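Local coordinates for molybdopterin-guanine dinucleotide biosynthesis adapter protein (Escherichia coli, PDB 1NP6), which binds GTP, hydrolyses it weakly, and may act as an adapter for efficient synthesis and use of the molybdopterin-guanine dinucleotide form of molybdenum cofactor, at residues A115-F120 with D163-W168. Sequence-based numbering, arbitrary orientation.
Sequences AKIVLF and DFVVEW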
loop_
_atom_site.group_PDB
_atom_site.type_symbol
_atom_site.label_atom_id
_atom_site.label_comp_id
_atom_site.label_asym_id
_atom_site.label_seq_id
_atom_site.Cartn_x
_atom_site.Cartn_y
_atom_site.Cartn_z
ATOM N N ALA B 115 -18.220 -8.738 13.502
ATOM C CA ALA B 115 -17.960 -8.909 14.945
ATOM C C ALA B 115 -17.285 -7.658 15.513
ATOM O O ALA B 115 -16.397 -7.093 14.867
ATOM C CB ALA B 115 -17.102 -10.131 15.205
ATOM N N LYS B 116 -17.728 -7.234 16.699
ATOM C CA LYS B 116 -17.379 -5.913 17.216
ATOM C C LYS B 116 -17.283 -5.870 18.743
ATOM O O LYS B 116 -18.121 -6.446 19.445
ATOM C CB LYS B 116 -18.446 -4.912 16.758
ATOM C CG LYS B 116 -17.965 -3.500 16.527
ATOM C CD LYS B 116 -18.740 -2.826 15.384
ATOM C CE LYS B 116 -20.251 -3.069 15.472
ATOM N NZ LYS B 116 -21.005 -2.178 14.545
ATOM N N ILE B 117 -16.273 -5.167 19.251
ATOM C CA ILE B 117 -16.220 -4.802 20.673
ATOM C C ILE B 117 -16.485 -3.300 20.769
ATOM O O ILE B 117 -15.913 -2.516 20.011
ATOM C CB ILE B 117 -14.850 -5.215 21.301
ATOM C CG1 ILE B 117 -14.748 -6.744 21.310
ATOM C CG2 ILE B 117 -14.679 -4.601 22.732
ATOM C CD1 ILE B 117 -13.366 -7.298 21.617
ATOM N N VAL B 118 -17.401 -2.921 21.659
ATOM C CA VAL B 118 -17.820 -1.536 21.857
ATOM C C VAL B 118 -17.194 -1.032 23.168
ATOM O O VAL B 118 -17.110 -1.771 24.127
ATOM C CB VAL B 118 -19.368 -1.429 21.929
ATOM C CG1 VAL B 118 -19.849 -0.021 22.354
ATOM C CG2 VAL B 118 -19.971 -1.809 20.591
ATOM N N LEU B 119 -16.745 0.215 23.181
ATOM C CA LEU B 119 -16.066 0.778 24.357
ATOM C C LEU B 119 -16.936 1.813 25.054
ATOM O O LEU B 119 -17.733 2.493 24.398
ATOM C CB LEU B 119 -14.725 1.398 23.942
ATOM C CG LEU B 119 -13.840 0.631 22.940
ATOM C CD1 LEU B 119 -12.595 1.435 22.636
ATOM C CD2 LEU B 119 -13.457 -0.794 23.391
ATOM N N PHE B 120 -16.804 1.909 26.381
ATOM C CA PHE B 120 -17.494 2.927 27.186
ATOM C C PHE B 120 -16.580 3.448 28.298
ATOM O O PHE B 120 -16.032 2.669 29.066
ATOM C CB PHE B 120 -18.792 2.357 27.809
ATOM C CG PHE B 120 -19.576 3.366 28.626
ATOM C CD1 PHE B 120 -20.431 4.284 27.999
ATOM C CD2 PHE B 120 -19.461 3.406 30.018
ATOM C CE1 PHE B 120 -21.138 5.243 28.744
ATOM C CE2 PHE B 120 -20.169 4.364 30.779
ATOM C CZ PHE B 120 -21.029 5.272 30.135
ATOM N N ASP B 163 -6.809 -11.864 26.241
ATOM C CA ASP B 163 -7.259 -13.225 26.506
ATOM C C ASP B 163 -8.618 -13.467 25.856
ATOM O O ASP B 163 -8.854 -14.537 25.300
ATOM C CB ASP B 163 -7.381 -13.495 28.012
ATOM C CG ASP B 163 -6.026 -13.640 28.707
ATOM O OD1 ASP B 163 -4.985 -13.670 28.025
ATOM O OD2 ASP B 163 -5.916 -13.732 29.939
ATOM N N PHE B 164 -9.501 -12.476 25.949
ATOM C CA PHE B 164 -10.869 -12.600 25.428
ATOM C C PHE B 164 -10.873 -12.688 23.894
ATOM O O PHE B 164 -11.691 -13.418 23.293
ATOM C CB PHE B 164 -11.743 -11.440 25.929
ATOM C CG PHE B 164 -13.135 -11.428 25.345
ATOM C CD1 PHE B 164 -14.176 -12.092 25.987
ATOM C CD2 PHE B 164 -13.394 -10.754 24.151
ATOM C CE1 PHE B 164 -15.463 -12.099 25.434
ATOM C CE2 PHE B 164 -14.673 -10.757 23.598
ATOM C CZ PHE B 164 -15.706 -11.426 24.252
ATOM N N VAL B 165 -9.974 -11.929 23.271
ATOM C CA VAL B 165 -9.808 -11.963 21.818
ATOM C C VAL B 165 -9.264 -13.326 21.367
ATOM O O VAL B 165 -9.819 -13.937 20.470
ATOM C CB VAL B 165 -8.972 -10.769 21.271
ATOM C CG1 VAL B 165 -8.692 -10.904 19.760
ATOM C CG2 VAL B 165 -9.633 -9.420 21.579
ATOM N N VAL B 166 -8.206 -13.840 21.981
ATOM C CA VAL B 166 -7.780 -15.225 21.653
ATOM C C VAL B 166 -8.925 -16.283 21.708
ATOM O O VAL B 166 -9.086 -17.110 20.794
ATOM C CB VAL B 166 -6.598 -15.696 22.529
ATOM C CG1 VAL B 166 -6.224 -17.154 22.204
ATOM C CG2 VAL B 166 -5.409 -14.794 22.315
ATOM N N GLU B 167 -9.711 -16.233 22.779
ATOM C CA GLU B 167 -10.784 -17.190 23.010
ATOM C C GLU B 167 -11.894 -17.089 21.960
ATOM O O GLU B 167 -12.449 -18.102 21.561
ATOM C CB GLU B 167 -11.347 -17.023 24.420
ATOM C CG GLU B 167 -10.538 -17.787 25.453
ATOM C CD GLU B 167 -10.324 -17.005 26.731
ATOM O OE1 GLU B 167 -11.322 -16.517 27.304
ATOM O OE2 GLU B 167 -9.158 -16.884 27.163
ATOM N N TRP B 168 -12.204 -15.859 21.542
ATOM C CA TRP B 168 -13.105 -15.593 20.430
ATOM C C TRP B 168 -12.535 -16.132 19.112
ATOM O O TRP B 168 -13.275 -16.724 18.308
ATOM C CB TRP B 168 -13.419 -14.092 20.333
ATOM C CG TRP B 168 -14.192 -13.732 19.084
ATOM C CD1 TRP B 168 -15.552 -13.864 18.881
ATOM C CD2 TRP B 168 -13.659 -13.191 17.871
ATOM N NE1 TRP B 168 -15.880 -13.429 17.620
ATOM C CE2 TRP B 168 -14.741 -13.024 16.972
ATOM C CE3 TRP B 168 -12.366 -12.839 17.437
ATOM C CZ2 TRP B 168 -14.569 -12.515 15.681
ATOM C CZ3 TRP B 168 -12.197 -12.338 16.155
ATOM C CH2 TRP B 168 -13.300 -12.173 15.290
#
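In the P-loop NTPase fold of this protein, Ala115 and Ile117 of segment 115-120, which carries the inner strand 116-120, meet Phe164, Val165 and Trp168 of the C-terminal helix 158-170, which packs on one side of the parallel sheet. The contact illustrates how alternation in an extended chain is matched to the turn of a helix: residues two apart, Ala115 and Ile117, point their side chains at the helix, while the helix answers with residues four apart, Phe164 and Trp168, and with Val165, next to Phe164 in sequence. No hydrogen bond crosses, and the meeting is wholly apolar and modest, burying 152 Å². The CA atoms of Ile117 and Val165 are 9.7 Å apart, so the side chains span the gap. Ile117 reaches over with its longer branch: CG1 lies anti to the carbonyl carbon (chi1 -66°) and chi2 is extended, carrying CD1 out to the helix. That single methyl is shared, lying 4.2 Å from CE2 of Phe164, obliquely to the ring, and 4.3 Å from CG2 of Val165. The side chains of Ile117 and Phe164 pass each other heading opposite ways. Beyond the pair, Phe164 also touches Ala139 and Trp168 touches Ile138, both on the neighbouring strand 137-142, so the helix lies across segment 115-120 and that strand; Ile117 also leans on Phe11 of strand 8-12. Trp168, with CG anti to its amide nitrogen (chi1 172°), places its indole beside Ala115, whose CB approaches the benzo ring obliquely, 3.5 Å from CZ2 and 4.1 Å from CE2.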